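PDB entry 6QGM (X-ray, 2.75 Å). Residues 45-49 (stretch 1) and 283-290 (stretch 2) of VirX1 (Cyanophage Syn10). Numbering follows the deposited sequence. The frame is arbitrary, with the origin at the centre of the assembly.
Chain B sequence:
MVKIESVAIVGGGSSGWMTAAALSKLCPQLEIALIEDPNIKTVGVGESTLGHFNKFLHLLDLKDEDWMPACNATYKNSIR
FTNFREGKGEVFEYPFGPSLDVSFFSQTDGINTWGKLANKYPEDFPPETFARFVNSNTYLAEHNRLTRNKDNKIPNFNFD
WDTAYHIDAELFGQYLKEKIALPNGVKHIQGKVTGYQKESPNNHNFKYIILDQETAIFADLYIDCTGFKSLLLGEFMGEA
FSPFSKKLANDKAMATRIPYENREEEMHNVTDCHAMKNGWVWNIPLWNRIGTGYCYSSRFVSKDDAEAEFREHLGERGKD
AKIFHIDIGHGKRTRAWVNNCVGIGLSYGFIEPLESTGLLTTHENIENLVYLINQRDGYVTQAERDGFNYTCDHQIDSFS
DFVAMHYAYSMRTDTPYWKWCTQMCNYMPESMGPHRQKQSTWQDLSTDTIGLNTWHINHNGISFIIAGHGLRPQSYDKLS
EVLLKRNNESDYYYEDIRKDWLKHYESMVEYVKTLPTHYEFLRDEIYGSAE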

ATOM      1  N   VAL B  45     -23.466 -34.296  10.334  1.00 70.17           N
ATOM      2  CA  VAL B  45     -23.118 -34.100   8.886  1.00 69.97           C
ATOM      3  C   VAL B  45     -21.619 -33.746   8.747  1.00 66.89           C
ATOM      4  O   VAL B  45     -21.063 -32.996   9.604  1.00 61.69           O
ATOM      5  CB  VAL B  45     -24.057 -33.094   8.180  1.00 70.46           C
ATOM      6  CG1 VAL B  45     -25.208 -32.620   9.066  1.00 71.39           C
ATOM      7  CG2 VAL B  45     -23.361 -31.904   7.536  1.00 69.64           C
ATOM      8  N   GLY B  46     -20.981 -34.355   7.753  1.00 65.91           N
ATOM      9  CA  GLY B  46     -19.521 -34.300   7.595  1.00 65.81           C
ATOM     10  C   GLY B  46     -19.074 -32.933   7.122  1.00 66.03           C
ATOM     11  O   GLY B  46     -19.769 -32.348   6.313  1.00 63.06           O
ATOM     12  N   GLU B  47     -17.915 -32.466   7.584  1.00 67.21           N
ATOM     13  CA  GLU B  47     -17.270 -31.206   7.128  1.00 70.13           C
ATOM     14  C   GLU B  47     -15.745 -31.350   7.178  1.00 66.31           C
ATOM     15  O   GLU B  47     -15.250 -31.955   8.144  1.00 67.14           O
ATOM     16  CB  GLU B  47     -17.697 -30.088   8.063  1.00 75.86           C
ATOM     17  CG  GLU B  47     -17.706 -28.724   7.425  1.00 84.01           C
ATOM     18  CD  GLU B  47     -18.143 -27.653   8.402  1.00 89.58           C
ATOM     19  OE1 GLU B  47     -18.628 -28.031   9.495  1.00 90.40           O
ATOM     20  OE2 GLU B  47     -17.996 -26.450   8.075  1.00 96.34           O
ATOM     21  N   SER B  48     -15.034 -30.761   6.221  1.00 65.83           N
ATOM     22  CA  SER B  48     -13.547 -30.734   6.167  1.00 64.49           C
ATOM     23  C   SER B  48     -13.049 -29.414   6.767  1.00 62.72           C
ATOM     24  O   SER B  48     -13.806 -28.423   6.765  1.00 65.45           O
ATOM     25  CB  SER B  48     -13.006 -30.990   4.761  1.00 63.79           C
ATOM     26  OG  SER B  48     -13.307 -29.944   3.880  1.00 65.76           O
ATOM     27  N   THR B  49     -11.833 -29.436   7.305  1.00 60.36           N
ATOM     28  CA  THR B  49     -11.193 -28.327   8.048  1.00 59.51           C
ATOM     29  C   THR B  49      -9.992 -27.832   7.242  1.00 60.07           C
ATOM     30  O   THR B  49      -9.635 -28.468   6.240  1.00 59.14           O
ATOM     31  CB  THR B  49     -10.796 -28.801   9.452  1.00 59.41           C
ATOM     32  OG1 THR B  49      -9.756 -29.777   9.314  1.00 62.78           O
ATOM     33  CG2 THR B  49     -11.950 -29.390  10.246  1.00 56.84           C
ATOM     34  N   ASN B 283     -17.033 -34.171  -1.613  1.00 53.90           N
ATOM     35  CA  ASN B 283     -16.891 -35.565  -1.129  1.00 53.49           C
ATOM     36  C   ASN B 283     -16.023 -35.520   0.138  1.00 53.99           C
ATOM     37  O   ASN B 283     -14.854 -35.118   0.044  1.00 54.23           O
ATOM     38  CB  ASN B 283     -16.335 -36.476  -2.226  1.00 51.78           C
ATOM     39  CG  ASN B 283     -16.436 -37.938  -1.870  1.00 53.76           C
ATOM     40  OD1 ASN B 283     -17.324 -38.626  -2.367  1.00 55.43           O
ATOM     41  ND2 ASN B 283     -15.571 -38.402  -0.971  1.00 54.73           N
ATOM     42  N   ILE B 284     -16.599 -35.867   1.284  1.00 54.23           N
ATOM     43  CA  ILE B 284     -15.913 -35.846   2.607  1.00 55.23           C
ATOM     44  C   ILE B 284     -15.930 -37.258   3.183  1.00 56.71           C
ATOM     45  O   ILE B 284     -16.946 -37.708   3.691  1.00 55.47           O
ATOM     46  CB  ILE B 284     -16.567 -34.795   3.521  1.00 53.20           C
ATOM     47  CG1 ILE B 284     -16.324 -33.394   2.966  1.00 51.62           C
ATOM     48  CG2 ILE B 284     -16.059 -34.917   4.946  1.00 53.49           C
ATOM     49  CD1 ILE B 284     -17.130 -32.326   3.653  1.00 51.91           C
ATOM     50  N   PRO B 285     -14.823 -38.018   3.060  1.00 60.06           N
ATOM     51  CA  PRO B 285     -14.726 -39.342   3.662  1.00 61.15           C
ATOM     52  C   PRO B 285     -14.634 -39.245   5.188  1.00 62.11           C
ATOM     53  O   PRO B 285     -13.786 -38.529   5.683  1.00 63.04           O
ATOM     54  CB  PRO B 285     -13.424 -39.948   3.112  1.00 61.86           C
ATOM     55  CG  PRO B 285     -13.023 -39.019   1.970  1.00 61.77           C
ATOM     56  CD  PRO B 285     -13.607 -37.658   2.313  1.00 61.17           C
ATOM     57  N   LEU B 286     -15.532 -39.941   5.883  1.00 61.83           N
ATOM     58  CA  LEU B 286     -15.459 -40.157   7.350  1.00 61.01           C
ATOM     59  C   LEU B 286     -15.216 -41.638   7.616  1.00 60.97           C
ATOM     60  O   LEU B 286     -15.097 -42.414   6.657  1.00 60.81           O
ATOM     61  CB  LEU B 286     -16.762 -39.677   7.991  1.00 61.47           C
ATOM     62  CG  LEU B 286     -17.053 -38.187   7.845  1.00 58.86           C
ATOM     63  CD1 LEU B 286     -18.354 -37.843   8.532  1.00 59.03           C
ATOM     64  CD2 LEU B 286     -15.917 -37.352   8.397  1.00 58.40           C
ATOM     65  N   TRP B 287     -15.094 -42.007   8.884  1.00 61.48           N
ATOM     66  CA  TRP B 287     -14.704 -43.380   9.291  1.00 62.87           C
ATOM     67  C   TRP B 287     -15.775 -44.358   8.797  1.00 64.39           C
ATOM     68  O   TRP B 287     -15.385 -45.390   8.257  1.00 63.36           O
ATOM     69  CB  TRP B 287     -14.487 -43.433  10.808  1.00 63.68           C
ATOM     70  CG  TRP B 287     -13.888 -44.695  11.328  1.00 63.53           C
ATOM     71  CD1 TRP B 287     -14.405 -45.511  12.284  1.00 64.21           C
ATOM     72  CD2 TRP B 287     -12.644 -45.296  10.926  1.00 63.40           C
ATOM     73  NE1 TRP B 287     -13.575 -46.577  12.509  1.00 64.76           N
ATOM     74  CE2 TRP B 287     -12.480 -46.471  11.692  1.00 63.93           C
ATOM     75  CE3 TRP B 287     -11.653 -44.964   9.998  1.00 62.98           C
ATOM     76  CZ2 TRP B 287     -11.375 -47.309  11.548  1.00 64.91           C
ATOM     77  CZ3 TRP B 287     -10.565 -45.798   9.857  1.00 63.13           C
ATOM     78  CH2 TRP B 287     -10.419 -46.945  10.637  1.00 63.18           C
ATOM     79  N   ASN B 288     -17.061 -43.987   8.892  1.00 65.56           N
ATOM     80  CA  ASN B 288     -18.227 -44.899   8.726  1.00 66.34           C
ATOM     81  C   ASN B 288     -19.016 -44.617   7.442  1.00 66.69           C
ATOM     82  O   ASN B 288     -19.914 -45.429   7.124  1.00 67.40           O
ATOM     83  CB  ASN B 288     -19.166 -44.839   9.935  1.00 67.27           C
ATOM     84  CG  ASN B 288     -19.683 -43.458  10.274  1.00 67.59           C
ATOM     85  OD1 ASN B 288     -19.209 -42.449   9.760  1.00 68.44           O
ATOM     86  ND2 ASN B 288     -20.648 -43.403  11.173  1.00 70.67           N
ATOM     87  N   ARG B 289     -18.713 -43.540   6.712  1.00 66.13           N
ATOM     88  CA  ARG B 289     -19.545 -43.102   5.548  1.00 66.82           C
ATOM     89  C   ARG B 289     -18.828 -42.013   4.744  1.00 65.17           C
ATOM     90  O   ARG B 289     -17.805 -41.488   5.256  1.00 63.78           O
ATOM     91  CB  ARG B 289     -20.870 -42.536   6.053  1.00 69.54           C
ATOM     92  CG  ARG B 289     -20.734 -41.202   6.778  1.00 70.64           C
ATOM     93  CD  ARG B 289     -21.744 -41.077   7.892  1.00 75.04           C
ATOM     94  NE  ARG B 289     -21.899 -39.711   8.376  1.00 75.46           N
ATOM     95  CZ  ARG B 289     -21.388 -39.226   9.504  1.00 77.90           C
ATOM     96  NH1 ARG B 289     -20.624 -39.975  10.299  1.00 78.47           N
ATOM     97  NH2 ARG B 289     -21.644 -37.970   9.828  1.00 77.67           N
ATOM     98  N   ILE B 290     -19.365 -41.688   3.557  1.00 61.92           N
ATOM     99  CA  ILE B 290     -18.995 -40.482   2.762  1.00 59.33           C
ATOM    100  C   ILE B 290     -20.101 -39.439   2.942  1.00 59.11           C
ATOM    101  O   ILE B 290     -21.269 -39.795   2.711  1.00 62.63           O
ATOM    102  CB  ILE B 290     -18.806 -40.837   1.276  1.00 57.62           C
ATOM    103  CG1 ILE B 290     -17.788 -41.959   1.071  1.00 56.56           C
ATOM    104  CG2 ILE B 290     -18.452 -39.600   0.455  1.00 56.51           C
ATOM    105  CD1 ILE B 290     -17.853 -42.579  -0.308  1.00 57.08           C
TER

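The contact between the two stretches is small, burying 217 Å² summed over both sides, and it rests on van der Waals packing. No hydrogen bond crosses it. The strand geometry accounts for the absence of sheet pairing: the axes of strands 46-48 and 283-285 cross at 99° and come no closer than 7.0 Å, so their backbone amides and carbonyls cannot line up in a ladder. The nearest CA atoms, those of Gly-46 and Ile-284, are 6.3 Å apart, and side chains from stretch 2 reach across the gap between the two strands.

Apolar packing is centred on Ile-284, which loses 69 Å² to the other stretch. Its CA-to-CB bond points toward stretch 1, and its m,t rotamer carries CD1 along the backbone of the first strand. CD1 of Ile-284 lies 3.7 Å from Gly-46 O, 3.7 Å from Glu-47 CA and 3.7 Å from Ser-48 N, so one methyl group touches three successive residues through main-chain atoms. The nearest side-chain approach to Ser-48 is looser, with Ser-48 CB 4.5 Å from Ile-284 CG1. Glu-47 directs its CA-to-CB bond away, and its contact with the isoleucine is accordingly made by the backbone. Leu-286, also m,t and pointing toward stretch 1, adds a second apolar contact, its CD1 lying 3.8 Å from Gly-46 CA.

The lack of a side chain at Gly-46 matters to this packing. An ideal CB built there would point toward stretch 2 and lie 3.2 Å from Leu-286 CD1 and 3.4 Å from Ile-284 CG2, both tight for carbon atoms. The glycine thus leaves room for the two aliphatic side chains.

Polar groups meet at the Arg-289 guanidinium without bonding across the contact. Val-45 N is 4.1 Å from Arg-289 NH2, at the guanidinium edge and near its plane, while Gly-46 N approaches NH2 of Arg-289 obliquely at 4.2 Å. Both distances are too long for hydrogen bonds, and NH2 is satisfied elsewhere in the structure.

Two hydrogen bonds lie within stretch 2, both involving Arg-289. Leu-286 N donates to Arg-289 O at 2.8 Å, a backbone bond that links two of the three residues of stretch 2 that touch Gly-46, the third being Ile-284. Arg-289 NH1 donates to Asn-288 OD1 at 2.9 Å with an N-H...acceptor angle of 153°, a favourable geometry that ties the guanidinium to its sequence neighbour.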